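Putative hydrolase (Chloroflexus aurantiacus J-10-fl, PDB 3CMN) is a putative hydrolase of the zincin-like metallopeptidase family, probably a zinc-dependent peptidase, captured here as a largely helical apoenzyme. Local coordinates at residues R45-R50 against L172-F177. Numbering follows the deposited sequence.
Sequences REQYAR and LSDEDF
Gln47 places its amide nitrogen between two carboxylates at the start of the facing helix. Its NE2 donates to Asp174 OD1 at 3.2 Å, nearly along the C-O axis, and weakly to Glu175 OE1 at 3.3 Å. The reach comes from a fully extended chain, CG anti to the backbone N (chi1 -171°), and a glutamine suits the place because its other amide atom, OE1, can accept from Arg44. Arg44 also forms a salt bridge with Asp174 OD2, so amide and carboxylate share one cation. Shortening this side chain to an alanine is likely to leave Asp174 OD1 without this donor and to open a gap between the helices. Nearer the surface, the Glu175 carboxylate lies at the edge of the Arg50 guanidinium, the two planes nearly coplanar (9° apart), in a salt bridge; the modelled distance from Arg50 NH2 to Glu175 OE2, 2.4 Å, is doubtfully short. Glu175, bent at chi2 (74°), turns its carboxylate toward both donors. At the N-cap, Ser173 OG accepts a weak bond from Asp176 N. This polar contact joins helix 41-63 to the first turn of helix 174-193, whose later turns carry an HExxH pattern consistent with a zincin site; alongside, Tyr48 packs on helix 160-169 and strand 73-76.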
loop_
_atom_site.group_PDB
_atom_site.type_symbol
_atom_site.label_atom_id
_atom_site.label_comp_id
_atom_site.label_asym_id
_atom_site.label_seq_id
_atom_site.Cartn_x
_atom_site.Cartn_y
_atom_site.Cartn_z
ATOM N N ARG A 45 -13.589 8.858 14.628
ATOM C CA ARG A 45 -13.833 9.555 13.369
ATOM C C ARG A 45 -13.297 10.979 13.510
ATOM O O ARG A 45 -12.725 11.525 12.571
ATOM C CB ARG A 45 -15.332 9.627 13.049
ATOM C CG ARG A 45 -16.069 8.307 13.056
ATOM C CD ARG A 45 -17.500 8.442 12.518
ATOM N NE ARG A 45 -17.529 8.271 11.066
ATOM C CZ ARG A 45 -17.096 9.176 10.197
ATOM N NH1 ARG A 45 -16.615 10.331 10.622
ATOM N NH2 ARG A 45 -17.102 8.907 8.902
ATOM N N GLU A 46 -13.510 11.582 14.682
ATOM C CA GLU A 46 -13.030 12.940 14.964
ATOM C C GLU A 46 -11.523 12.982 14.824
ATOM O O GLU A 46 -10.966 13.821 14.125
ATOM C CB GLU A 46 -13.363 13.363 16.401
ATOM C CG GLU A 46 -14.830 13.620 16.724
ATOM C CD GLU A 46 -15.298 14.995 16.289
ATOM O OE1 GLU A 46 -16.380 15.424 16.744
ATOM O OE2 GLU A 46 -14.592 15.651 15.494
ATOM N N GLN A 47 -10.870 12.061 15.516
ATOM C CA GLN A 47 -9.419 11.976 15.528
ATOM C C GLN A 47 -8.854 11.876 14.121
ATOM O O GLN A 47 -8.051 12.715 13.712
ATOM C CB GLN A 47 -8.994 10.779 16.375
ATOM C CG GLN A 47 -7.512 10.662 16.659
ATOM C CD GLN A 47 -7.197 9.415 17.452
ATOM O OE1 GLN A 47 -8.029 8.503 17.543
ATOM N NE2 GLN A 47 -5.997 9.354 18.022
ATOM N N TYR A 48 -9.280 10.853 13.378
ATOM C CA TYR A 48 -8.806 10.654 12.004
ATOM C C TYR A 48 -9.159 11.835 11.103
ATOM O O TYR A 48 -8.340 12.268 10.285
ATOM C CB TYR A 48 -9.391 9.367 11.393
ATOM C CG TYR A 48 -8.809 8.097 11.955
ATOM C CD1 TYR A 48 -9.619 7.155 12.578
ATOM C CD2 TYR A 48 -7.451 7.845 11.878
ATOM C CE1 TYR A 48 -9.080 5.995 13.117
ATOM C CE2 TYR A 48 -6.902 6.690 12.410
ATOM C CZ TYR A 48 -7.721 5.772 13.033
ATOM O OH TYR A 48 -7.156 4.651 13.595
ATOM N N ALA A 49 -10.370 12.361 11.256
ATOM C CA ALA A 49 -10.798 13.487 10.434
ATOM C C ALA A 49 -9.818 14.644 10.558
ATOM O O ALA A 49 -9.403 15.225 9.552
ATOM C CB ALA A 49 -12.191 13.943 10.840
ATOM N N ARG A 50 -9.442 14.980 11.788
ATOM C CA ARG A 50 -8.515 16.080 11.975
ATOM C C ARG A 50 -7.092 15.695 11.593
ATOM O O ARG A 50 -6.330 16.539 11.134
ATOM C CB ARG A 50 -8.560 16.600 13.413
ATOM C CG ARG A 50 -8.004 15.639 14.441
ATOM C CD ARG A 50 -7.623 16.363 15.718
ATOM N NE ARG A 50 -6.574 15.623 16.401
ATOM C CZ ARG A 50 -6.799 14.704 17.327
ATOM N NH1 ARG A 50 -8.039 14.427 17.696
ATOM N NH2 ARG A 50 -5.790 14.022 17.843
ATOM N N LEU A 172 2.867 1.381 22.094
ATOM C CA LEU A 172 3.012 2.689 21.487
ATOM C C LEU A 172 1.935 3.643 21.950
ATOM O O LEU A 172 0.972 3.249 22.604
ATOM C CB LEU A 172 3.003 2.571 19.962
ATOM C CG LEU A 172 4.267 1.957 19.351
ATOM C CD1 LEU A 172 4.024 1.567 17.918
ATOM C CD2 LEU A 172 5.406 2.960 19.442
ATOM N N SER A 173 2.140 4.908 21.610
ATOM C CA SER A 173 1.248 6.001 21.943
ATOM C C SER A 173 -0.012 6.003 21.057
ATOM O O SER A 173 0.069 5.869 19.839
ATOM C CB SER A 173 2.016 7.319 21.774
ATOM O OG SER A 173 1.171 8.450 21.897
ATOM N N ASP A 174 -1.174 6.157 21.677
ATOM C CA ASP A 174 -2.431 6.182 20.950
ATOM C C ASP A 174 -2.393 7.258 19.869
ATOM O O ASP A 174 -2.560 6.980 18.688
ATOM C CB ASP A 174 -3.574 6.460 21.933
ATOM C CG ASP A 174 -4.929 6.592 21.257
ATOM O OD1 ASP A 174 -5.097 7.477 20.398
ATOM O OD2 ASP A 174 -5.842 5.812 21.602
ATOM N N GLU A 175 -2.169 8.495 20.286
ATOM C CA GLU A 175 -2.131 9.619 19.365
ATOM C C GLU A 175 -1.038 9.527 18.307
ATOM O O GLU A 175 -1.289 9.692 17.117
ATOM C CB GLU A 175 -1.956 10.915 20.156
ATOM C CG GLU A 175 -1.998 12.190 19.336
ATOM C CD GLU A 175 -3.395 12.559 18.866
ATOM O OE1 GLU A 175 -4.385 11.936 19.321
ATOM O OE2 GLU A 175 -3.505 13.491 18.038
ATOM N N ASP A 176 0.185 9.273 18.744
ATOM C CA ASP A 176 1.311 9.214 17.821
ATOM C C ASP A 176 1.228 8.126 16.757
ATOM O O ASP A 176 1.530 8.373 15.581
ATOM C CB ASP A 176 2.613 9.092 18.612
ATOM C CG ASP A 176 3.002 10.394 19.283
ATOM O OD1 ASP A 176 2.108 11.228 19.548
ATOM O OD2 ASP A 176 4.202 10.585 19.556
ATOM N N PHE A 177 0.823 6.925 17.158
ATOM C CA PHE A 177 0.717 5.837 16.203
ATOM C C PHE A 177 -0.359 6.092 15.148
ATOM O O PHE A 177 -0.152 5.828 13.968
ATOM C CB PHE A 177 0.436 4.520 16.909
ATOM C CG PHE A 177 0.399 3.344 15.985
ATOM C CD1 PHE A 177 1.426 3.133 15.058
ATOM C CD2 PHE A 177 -0.649 2.439 16.041
ATOM C CE1 PHE A 177 1.407 2.033 14.197
ATOM C CE2 PHE A 177 -0.685 1.335 15.189
ATOM C CZ PHE A 177 0.352 1.133 14.262
#